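Local structure of kelch domain-containing protein (Colletotrichum graminicola M1.001, 5C86) at residues V19-E24 with L339-A344; H178-S183 with A192-K197; F413-V418 with G459-F464. The protein oxidises alcohols as a copper-binding fungal enzyme related to galactose oxidase and glyoxal oxidase. All coordinates share one frame; numbering follows the deposited sequence.

Overall arrangement
The three contacts span two domains, the kelch propeller and the early-set domain. Interaction 1 joins the inner strands of two propeller blades, interaction 2 ties down the start of another blade, and interaction 3 pairs two strands of the C-terminal early-set domain. Interactions 1 and 3 touch, their centres about 10 Å apart: strands 18-21 and 412-422 are neighbours, with Leu21 O 3.4 Å from Val418 CG1, and the turn after strand 336-340 brings Ala342 CA 3.6 Å from Met462 SD. Interaction 2 sits on the other side of the chain's centre, its centre about 24 Å from that of interaction 1. It is nearest the copper site, empty in this model: the side chains of His178 and the ligand Tyr120 are about 3 Å apart at their nearest atoms.

Interaction 1: residues V19-E24 with L339-A344; sequences VALVPE and LLMADA
The inner strands of two beta-propeller blades meet here through Leu21 and Leu339, with Val19 and Met341 extending the contact. The two strands run the same way, with Leu21 CA 7.0 Å from Met341 CA, and the gap is filled by side chains. Leu339 makes the closest approach: CG is anti to the backbone N (chi1 -156°), and the next torsion turns CD2 toward the opposite backbone, 3.5 Å from Leu21 N and 3.8 Å from Leu21 CB. Toward the start of the strands Val19 CG2 packs alongside Leu339 CB at 4.0 Å, the two side chains pointing in opposite directions.

This is blade-to-blade packing in the seven-bladed kelch propeller of the galactose oxidase family. Strand 18-21 has a further neighbour: the backbones of Val19 and Leu21 bond to Thr421 and Ser419 of strand 412-422, which the early-set domain sends toward the propeller interior.

At the far end the two methyls of Leu21 divide the work. Its CD2 rests 3.8 Å from Leu340 O, while CD1 meets Met341 CE at 3.8 Å. Met341 starts out pointing aside, but bends at chi2 and chi3 bring its methyl back to the leucine. A type I turn from Met341 to Ala344, closed by Ala344 N donating to Met341 O at 2.9 Å, then leads the chain toward strand 346-350 of the same blade.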
loop_
_atom_site.group_PDB
_atom_site.type_symbol
_atom_site.label_atom_id
_atom_site.label_comp_id
_atom_site.label_asym_id
_atom_site.label_seq_id
_atom_site.Cartn_x
_atom_site.Cartn_y
_atom_site.Cartn_z
ATOM N N VAL A 19 -1.085 -8.438 3.622
ATOM C CA VAL A 19 0.326 -8.716 3.453
ATOM C C VAL A 19 1.150 -7.505 3.814
ATOM O O VAL A 19 0.658 -6.372 3.665
ATOM C CB VAL A 19 0.712 -9.174 2.068
ATOM C CG1 VAL A 19 -0.078 -10.422 1.640
ATOM C CG2 VAL A 19 0.537 -8.086 1.010
ATOM N N ALA A 20 2.382 -7.741 4.281
ATOM C CA ALA A 20 3.285 -6.637 4.673
ATOM C C ALA A 20 4.679 -7.003 4.305
ATOM O O ALA A 20 5.082 -8.179 4.473
ATOM C CB ALA A 20 3.241 -6.358 6.134
ATOM N N LEU A 21 5.450 -6.041 3.819
ATOM C CA LEU A 21 6.878 -6.298 3.535
ATOM C C LEU A 21 7.632 -6.006 4.792
ATOM O O LEU A 21 7.480 -4.961 5.398
ATOM C CB LEU A 21 7.374 -5.400 2.390
ATOM C CG LEU A 21 8.816 -5.661 1.999
ATOM C CD1 LEU A 21 8.908 -6.922 1.252
ATOM C CD2 LEU A 21 9.287 -4.555 1.109
ATOM N N VAL A 22 8.454 -6.968 5.256
ATOM C CA VAL A 22 9.179 -6.799 6.495
ATOM C C VAL A 22 10.464 -5.930 6.227
ATOM O O VAL A 22 11.282 -6.278 5.371
ATOM C CB VAL A 22 9.581 -8.176 7.027
ATOM C CG1 VAL A 22 10.375 -8.021 8.297
ATOM C CG2 VAL A 22 8.319 -9.074 7.243
ATOM N N PRO A 23 10.587 -4.835 6.946
ATOM C CA PRO A 23 11.833 -4.068 6.752
ATOM C C PRO A 23 13.100 -4.861 6.967
ATOM O O PRO A 23 13.134 -5.806 7.741
ATOM C CB PRO A 23 11.719 -2.972 7.769
ATOM C CG PRO A 23 10.284 -2.744 8.011
ATOM C CD PRO A 23 9.710 -4.154 7.872
ATOM N N GLU A 24 14.138 -4.511 6.200
ATOM C CA GLU A 24 15.523 -5.003 6.313
ATOM C C GLU A 24 15.676 -6.361 5.713
ATOM O O GLU A 24 16.546 -6.571 4.889
ATOM C CB GLU A 24 16.080 -4.998 7.753
ATOM C CG GLU A 24 16.598 -3.669 8.184
ATOM C CD GLU A 24 17.053 -3.662 9.618
ATOM O OE1 GLU A 24 17.286 -4.760 10.226
ATOM O OE2 GLU A 24 17.074 -2.526 10.131
ATOM N N LEU A 339 1.930 -6.467 -3.746
ATOM C CA LEU A 339 2.881 -5.733 -2.981
ATOM C C LEU A 339 4.245 -5.733 -3.678
ATOM O O LEU A 339 4.730 -6.762 -4.154
ATOM C CB LEU A 339 3.009 -6.314 -1.579
ATOM C CG LEU A 339 3.520 -5.325 -0.541
ATOM C CD1 LEU A 339 2.461 -4.347 -0.151
ATOM C CD2 LEU A 339 4.060 -6.060 0.641
ATOM N N LEU A 340 4.899 -4.562 -3.707
ATOM C CA LEU A 340 6.279 -4.488 -4.225
ATOM C C LEU A 340 7.249 -5.128 -3.264
ATOM O O LEU A 340 7.228 -4.842 -2.086
ATOM C CB LEU A 340 6.725 -3.035 -4.391
ATOM C CG LEU A 340 8.085 -2.814 -5.001
ATOM C CD1 LEU A 340 8.089 -3.324 -6.391
ATOM C CD2 LEU A 340 8.440 -1.330 -4.963
ATOM N N MET A 341 8.168 -5.932 -3.811
ATOM C CA MET A 341 9.264 -6.573 -3.066
ATOM C C MET A 341 10.601 -5.789 -3.242
ATOM O O MET A 341 10.781 -5.122 -4.254
ATOM C CB MET A 341 9.397 -7.997 -3.599
ATOM C CG MET A 341 8.110 -8.833 -3.532
ATOM S SD MET A 341 7.369 -8.922 -1.893
ATOM C CE MET A 341 8.496 -9.918 -1.005
ATOM N N ALA A 342 11.561 -6.060 -2.380
ATOM C CA ALA A 342 12.858 -5.358 -2.481
ATOM C C ALA A 342 13.615 -5.791 -3.727
ATOM O O ALA A 342 14.446 -5.067 -4.250
ATOM C CB ALA A 342 13.651 -5.622 -1.208
ATOM N N ASP A 343 13.291 -6.957 -4.299
ATOM C CA ASP A 343 13.934 -7.383 -5.555
ATOM C C ASP A 343 13.272 -6.780 -6.764
ATOM O O ASP A 343 13.580 -7.132 -7.900
ATOM C CB ASP A 343 14.127 -8.891 -5.680
ATOM C CG ASP A 343 12.848 -9.629 -5.873
ATOM O OD1 ASP A 343 11.798 -9.019 -5.794
ATOM O OD2 ASP A 343 12.865 -10.863 -6.093
ATOM N N ALA A 344 12.272 -5.894 -6.561
ATOM C CA ALA A 344 11.587 -5.180 -7.633
ATOM C C ALA A 344 10.578 -6.022 -8.441
ATOM O O ALA A 344 10.034 -5.537 -9.418
ATOM C CB ALA A 344 12.589 -4.446 -8.549
#

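Interaction 2: residues H178-S183 with A192-K197; sequences HAWLWS and AGPSKK
Trp180 N donates to Gly193 O at 2.9 Å in an almost straight bond (176°), although the N-H approaches from above the carbonyl plane, 52° out of it. A second bond, from Ala192 N to Trp180 O at 3.0 Å, uses the neighbouring residue, so Trp180 is held through both its N and its O. Together they prolong the pairing of the blade's inner strand 181-183 with strand 188-191. Trp180 is itself the centre of an inverse gamma turn, its Leu181 N to Ala179 O bond being weak.

With CG anti to the carbonyl carbon (chi1 -57°), the indole of Trp180 lies flat against the Gly193-Pro194 peptide, which is cis. Gly193 CA stands over the six-membered ring, 3.9 Å from its centroid, and Pro194 CD over the five-membered ring on the same face, 3.9 Å from that centroid. Both are CH-pi contacts, and the glycine allows the main chain to settle directly onto the aromatic surface. Ala192 CB meets a different indole, touching the edge of Trp182 at CD1 over 4.2 Å; Trp182 NE1 is bonded to Ser226 OG.

His178 O also touches Pro194 CD, at 3.5 Å. The imidazole of His178 turns away, bonds through NE2 to Tyr245 OH and meets the ring of Tyr120, a residue that binds copper in this protein.

Arg215 bonds to the carbonyl oxygens of Ala192, Pro194 and Ser195, so its positive charge probably polarises the peptides of the very loop that packs on Trp180.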
loop_
_atom_site.group_PDB
_atom_site.type_symbol
_atom_site.label_atom_id
_atom_site.label_comp_id
_atom_site.label_asym_id
_atom_site.label_seq_id
_atom_site.Cartn_x
_atom_site.Cartn_y
_atom_site.Cartn_z
ATOM N N HIS A 178 -12.563 2.148 3.590
ATOM C CA HIS A 178 -11.491 2.085 2.598
ATOM C C HIS A 178 -11.202 3.461 1.981
ATOM O O HIS A 178 -10.952 3.555 0.773
ATOM C CB HIS A 178 -11.767 1.064 1.503
ATOM C CG HIS A 178 -12.183 -0.273 2.000
ATOM N ND1 HIS A 178 -11.582 -0.950 3.022
ATOM C CD2 HIS A 178 -13.198 -1.040 1.578
ATOM C CE1 HIS A 178 -12.148 -2.130 3.148
ATOM N NE2 HIS A 178 -13.177 -2.191 2.329
ATOM N N ALA A 179 -11.198 4.503 2.783
ATOM C CA ALA A 179 -10.825 5.813 2.253
ATOM C C ALA A 179 -9.424 5.811 1.609
ATOM O O ALA A 179 -8.484 5.092 2.086
ATOM C CB ALA A 179 -10.876 6.859 3.335
ATOM N N TRP A 180 -9.289 6.590 0.538
ATOM C CA TRP A 180 -8.012 6.724 -0.183
ATOM C C TRP A 180 -7.183 7.827 0.556
ATOM O O TRP A 180 -7.096 8.929 0.093
ATOM C CB TRP A 180 -8.246 7.080 -1.621
ATOM C CG TRP A 180 -9.090 6.190 -2.433
ATOM C CD1 TRP A 180 -9.726 5.041 -2.058
ATOM C CD2 TRP A 180 -9.505 6.449 -3.746
ATOM N NE1 TRP A 180 -10.438 4.512 -3.091
ATOM C CE2 TRP A 180 -10.353 5.384 -4.163
ATOM C CE3 TRP A 180 -9.219 7.463 -4.665
ATOM C CZ2 TRP A 180 -10.881 5.316 -5.465
ATOM C CZ3 TRP A 180 -9.746 7.385 -5.932
ATOM C CH2 TRP A 180 -10.571 6.362 -6.330
ATOM N N LEU A 181 -6.597 7.499 1.671
ATOM C CA LEU A 181 -5.871 8.471 2.506
ATOM C C LEU A 181 -4.410 8.636 2.071
ATOM O O LEU A 181 -3.661 7.651 1.854
ATOM C CB LEU A 181 -5.863 8.039 3.909
ATOM C CG LEU A 181 -7.213 7.797 4.629
ATOM C CD1 LEU A 181 -6.996 7.447 6.080
ATOM C CD2 LEU A 181 -8.096 9.015 4.490
ATOM N N TRP A 182 -4.044 9.890 1.856
ATOM C CA TRP A 182 -2.665 10.245 1.483
ATOM C C TRP A 182 -2.146 11.316 2.425
ATOM O O TRP A 182 -2.606 12.443 2.306
ATOM C CB TRP A 182 -2.581 10.649 -0.002
ATOM C CG TRP A 182 -2.807 9.490 -0.854
ATOM C CD1 TRP A 182 -3.936 9.141 -1.522
ATOM C CD2 TRP A 182 -1.904 8.390 -0.988
ATOM N NE1 TRP A 182 -3.786 7.898 -2.093
ATOM C CE2 TRP A 182 -2.548 7.414 -1.796
ATOM C CE3 TRP A 182 -0.654 8.129 -0.479
ATOM C CZ2 TRP A 182 -1.970 6.192 -2.050
ATOM C CZ3 TRP A 182 -0.068 6.949 -0.737
ATOM C CH2 TRP A 182 -0.742 5.969 -1.514
ATOM N N SER A 183 -1.178 10.961 3.242
ATOM C CA SER A 183 -0.559 11.950 4.111
ATOM C C SER A 183 0.244 12.962 3.355
ATOM O O SER A 183 0.890 12.666 2.310
ATOM C CB SER A 183 0.335 11.280 5.093
ATOM O OG SER A 183 -0.409 10.432 5.936
ATOM N N ALA A 192 -8.693 11.205 -0.935
ATOM C CA ALA A 192 -8.780 11.310 -2.359
ATOM C C ALA A 192 -9.951 10.609 -3.018
ATOM O O ALA A 192 -10.203 10.766 -4.197
ATOM C CB ALA A 192 -7.433 10.910 -3.001
ATOM N N GLY A 193 -10.650 9.864 -2.185
ATOM C CA GLY A 193 -11.727 9.006 -2.632
ATOM C C GLY A 193 -12.000 8.007 -1.537
ATOM O O GLY A 193 -11.480 8.148 -0.450
ATOM N N PRO A 194 -12.807 6.974 -1.806
ATOM C CA PRO A 194 -13.473 6.667 -3.066
ATOM C C PRO A 194 -14.619 7.560 -3.454
ATOM O O PRO A 194 -14.988 7.644 -4.598
ATOM C CB PRO A 194 -14.027 5.215 -2.839
ATOM C CG PRO A 194 -14.214 5.170 -1.344
ATOM C CD PRO A 194 -13.005 5.908 -0.819
ATOM N N SER A 195 -15.214 8.216 -2.461
ATOM C CA SER A 195 -16.260 9.220 -2.830
ATOM C C SER A 195 -15.657 10.170 -3.868
ATOM O O SER A 195 -14.497 10.533 -3.801
ATOM C CB SER A 195 -16.594 10.049 -1.607
ATOM O OG SER A 195 -17.543 11.064 -1.944
ATOM N N LYS A 196 -16.494 10.674 -4.753
ATOM C CA LYS A 196 -16.103 11.643 -5.718
ATOM C C LYS A 196 -15.794 12.982 -5.057
ATOM O O LYS A 196 -15.090 13.795 -5.677
ATOM C CB LYS A 196 -17.187 11.833 -6.827
ATOM C CG LYS A 196 -18.479 12.389 -6.327
ATOM C CD LYS A 196 -19.517 12.120 -7.417
ATOM C CE LYS A 196 -20.889 12.573 -7.086
ATOM N NZ LYS A 196 -21.778 11.936 -8.133
ATOM N N LYS A 197 -16.270 13.223 -3.848
ATOM C CA LYS A 197 -15.932 14.389 -3.044
ATOM C C LYS A 197 -14.666 14.126 -2.245
ATOM O O LYS A 197 -14.669 13.275 -1.339
ATOM C CB LYS A 197 -17.049 14.702 -2.063
ATOM C CG LYS A 197 -18.271 15.226 -2.792
ATOM C CD LYS A 197 -19.433 15.457 -1.852
ATOM C CE LYS A 197 -20.243 14.224 -1.561
ATOM N NZ LYS A 197 -20.603 14.128 -0.107
#

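Interaction 3: residues F413-V418 with G459-F464; sequences FSMIRV and GYYMLF
Met415 places CG between its backbone N and carbonyl carbon (chi1 56°), the crowded position, and a bend at chi3 swings CE over the ring of Tyr461. Arg417 takes a different rotamer, CG anti to the backbone N (chi1 -160°), and its extended chain crosses the opposite face obliquely. The Tyr461 ring is thus sandwiched, and its OH is bonded to Ile457 O. Met415 CE sits over the ring centre, 3.5 Å from the centroid and nearly on the normal, a CH-pi contact within a Met-aromatic pair; Arg417 CG makes the second CH-pi contact at 3.9 Å, nearer the rim.

The backbones beneath form antiparallel strands of the early-set domain, a beta-sandwich fold. Ser414 with Phe464 and Ile416 with Met462 are hydrogen-bonded pairs, the shortest bond between the backbones being Met462 N to Ile416 O at 2.8 Å. Met415 with Leu463 and Arg417 with Tyr461 are non-hydrogen-bonded pairs, their side chains on one face of the sheet; on the face of Ser414 and Phe464, Ile416 CG2 meets Met462 CE at 4.3 Å.

Tyr460 O accepts twice, from Val418 N at 2.9 Å and from a water that also donates to Val418 O at 2.8 Å. The guanidinium of Arg417, turned 87° from the Tyr461 ring, is paired with Asp428 and bonded to the carbonyls of Pro458 and Leu78. That same water lies over its centre; with both protons spent on carbonyls, its oxygen is probably turned favourably toward the buried cation.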
loop_
_atom_site.group_PDB
_atom_site.type_symbol
_atom_site.label_atom_id
_atom_site.label_comp_id
_atom_site.label_asym_id
_atom_site.label_seq_id
_atom_site.Cartn_x
_atom_site.Cartn_y
_atom_site.Cartn_z
ATOM N N PHE A 413 17.819 7.126 -9.392
ATOM C CA PHE A 413 17.524 6.646 -8.109
ATOM C C PHE A 413 16.079 6.955 -7.694
ATOM O O PHE A 413 15.437 7.878 -8.131
ATOM C CB PHE A 413 18.473 7.191 -7.021
ATOM C CG PHE A 413 19.885 6.992 -7.304
ATOM C CD1 PHE A 413 20.615 7.885 -8.034
ATOM C CD2 PHE A 413 20.493 5.845 -6.879
ATOM C CE1 PHE A 413 21.951 7.600 -8.354
ATOM C CE2 PHE A 413 21.836 5.544 -7.201
ATOM C CZ PHE A 413 22.532 6.423 -7.935
ATOM N N SER A 414 15.582 6.098 -6.806
ATOM C CA SER A 414 14.289 6.364 -6.157
ATOM C C SER A 414 14.210 5.718 -4.817
ATOM O O SER A 414 14.964 4.800 -4.511
ATOM C CB SER A 414 13.055 5.958 -6.942
ATOM O OG SER A 414 13.054 4.591 -7.154
ATOM N N MET A 415 13.367 6.239 -3.942
ATOM C CA MET A 415 13.099 5.650 -2.622
ATOM C C MET A 415 11.603 5.314 -2.587
ATOM O O MET A 415 10.793 6.162 -2.890
ATOM C CB MET A 415 13.558 6.507 -1.446
ATOM C CG MET A 415 13.002 7.905 -1.388
ATOM S SD MET A 415 13.852 9.023 -0.224
ATOM C CE MET A 415 13.056 8.639 1.345
ATOM N N ILE A 416 11.288 4.095 -2.272
ATOM C CA ILE A 416 9.872 3.656 -2.222
ATOM C C ILE A 416 9.542 3.228 -0.839
ATOM O O ILE A 416 10.263 2.397 -0.263
ATOM C CB ILE A 416 9.577 2.548 -3.238
ATOM C CG1 ILE A 416 9.745 3.077 -4.685
ATOM C CG2 ILE A 416 8.137 2.044 -3.087
ATOM C CD1 ILE A 416 9.259 2.172 -5.758
ATOM N N ARG A 417 8.523 3.807 -0.254
ATOM C CA ARG A 417 8.232 3.518 1.115
ATOM C C ARG A 417 7.722 2.091 1.343
ATOM O O ARG A 417 6.853 1.599 0.565
ATOM C CB ARG A 417 7.236 4.515 1.639
ATOM C CG ARG A 417 7.190 4.627 3.176
ATOM C CD ARG A 417 6.481 5.898 3.670
ATOM N NE ARG A 417 6.339 5.953 5.108
ATOM C CZ ARG A 417 5.520 5.167 5.795
ATOM N NH1 ARG A 417 4.656 4.421 5.200
ATOM N NH2 ARG A 417 5.520 5.178 7.112
ATOM N N VAL A 418 8.270 1.408 2.348
ATOM C CA VAL A 418 7.869 0.030 2.643
ATOM C C VAL A 418 6.428 0.014 3.102
ATOM O O VAL A 418 5.971 0.887 3.851
ATOM C CB VAL A 418 8.825 -0.561 3.708
ATOM C CG1 VAL A 418 8.394 -1.886 4.242
ATOM C CG2 VAL A 418 10.272 -0.582 3.207
ATOM N N GLY A 459 9.804 6.688 8.317
ATOM C CA GLY A 459 9.737 5.259 8.250
ATOM C C GLY A 459 10.715 4.660 7.270
ATOM O O GLY A 459 11.560 5.338 6.697
ATOM N N TYR A 460 10.567 3.381 7.035
ATOM C CA TYR A 460 11.426 2.630 6.178
ATOM C C TYR A 460 11.082 2.779 4.702
ATOM O O TYR A 460 9.904 2.815 4.300
ATOM C CB TYR A 460 11.476 1.152 6.499
ATOM C CG TYR A 460 12.484 0.749 7.563
ATOM C CD1 TYR A 460 12.180 0.863 8.903
ATOM C CD2 TYR A 460 13.752 0.481 7.209
ATOM C CE1 TYR A 460 13.100 0.533 9.869
ATOM C CE2 TYR A 460 14.689 0.165 8.143
ATOM C CZ TYR A 460 14.350 0.195 9.458
ATOM O OH TYR A 460 15.343 -0.179 10.380
ATOM N N TYR A 461 12.162 2.845 3.890
ATOM C CA TYR A 461 12.109 2.935 2.455
ATOM C C TYR A 461 13.079 1.952 1.870
ATOM O O TYR A 461 14.060 1.539 2.492
ATOM C CB TYR A 461 12.588 4.308 1.978
ATOM C CG TYR A 461 11.552 5.414 2.268
ATOM C CD1 TYR A 461 11.442 5.926 3.512
ATOM C CD2 TYR A 461 10.789 5.925 1.282
ATOM C CE1 TYR A 461 10.472 6.914 3.763
ATOM C CE2 TYR A 461 9.825 6.903 1.492
ATOM C CZ TYR A 461 9.690 7.444 2.767
ATOM O OH TYR A 461 8.734 8.431 2.993
ATOM N N MET A 462 12.758 1.541 0.648
ATOM C CA MET A 462 13.658 0.813 -0.238
ATOM C C MET A 462 14.352 1.813 -1.162
ATOM O O MET A 462 13.663 2.540 -1.873
ATOM C CB MET A 462 12.883 -0.139 -1.044
ATOM C CG MET A 462 12.364 -1.310 -0.216
ATOM S SD MET A 462 11.263 -2.426 -1.157
ATOM C CE MET A 462 9.748 -1.485 -1.207
ATOM N N LEU A 463 15.692 1.825 -1.180
ATOM C CA LEU A 463 16.454 2.654 -2.111
ATOM C C LEU A 463 16.761 1.766 -3.301
ATOM O O LEU A 463 17.301 0.681 -3.148
ATOM C CB LEU A 463 17.734 3.199 -1.454
ATOM C CG LEU A 463 18.191 4.568 -1.900
ATOM C CD1 LEU A 463 19.088 5.299 -0.872
ATOM C CD2 LEU A 463 18.875 4.348 -3.276
ATOM N N PHE A 464 16.298 2.185 -4.465
ATOM C CA PHE A 464 16.625 1.609 -5.763
ATOM C C PHE A 464 17.506 2.485 -6.606
ATOM O O PHE A 464 17.326 3.709 -6.655
ATOM C CB PHE A 464 15.345 1.345 -6.521
ATOM C CG PHE A 464 14.442 0.258 -5.936
ATOM C CD1 PHE A 464 14.693 -1.072 -6.277
ATOM C CD2 PHE A 464 13.356 0.515 -5.103
ATOM C CE1 PHE A 464 13.912 -2.107 -5.800
ATOM C CE2 PHE A 464 12.525 -0.496 -4.649
ATOM C CZ PHE A 464 12.812 -1.813 -5.045
HETATM O O HOH W 1 7.452 2.368 5.733
#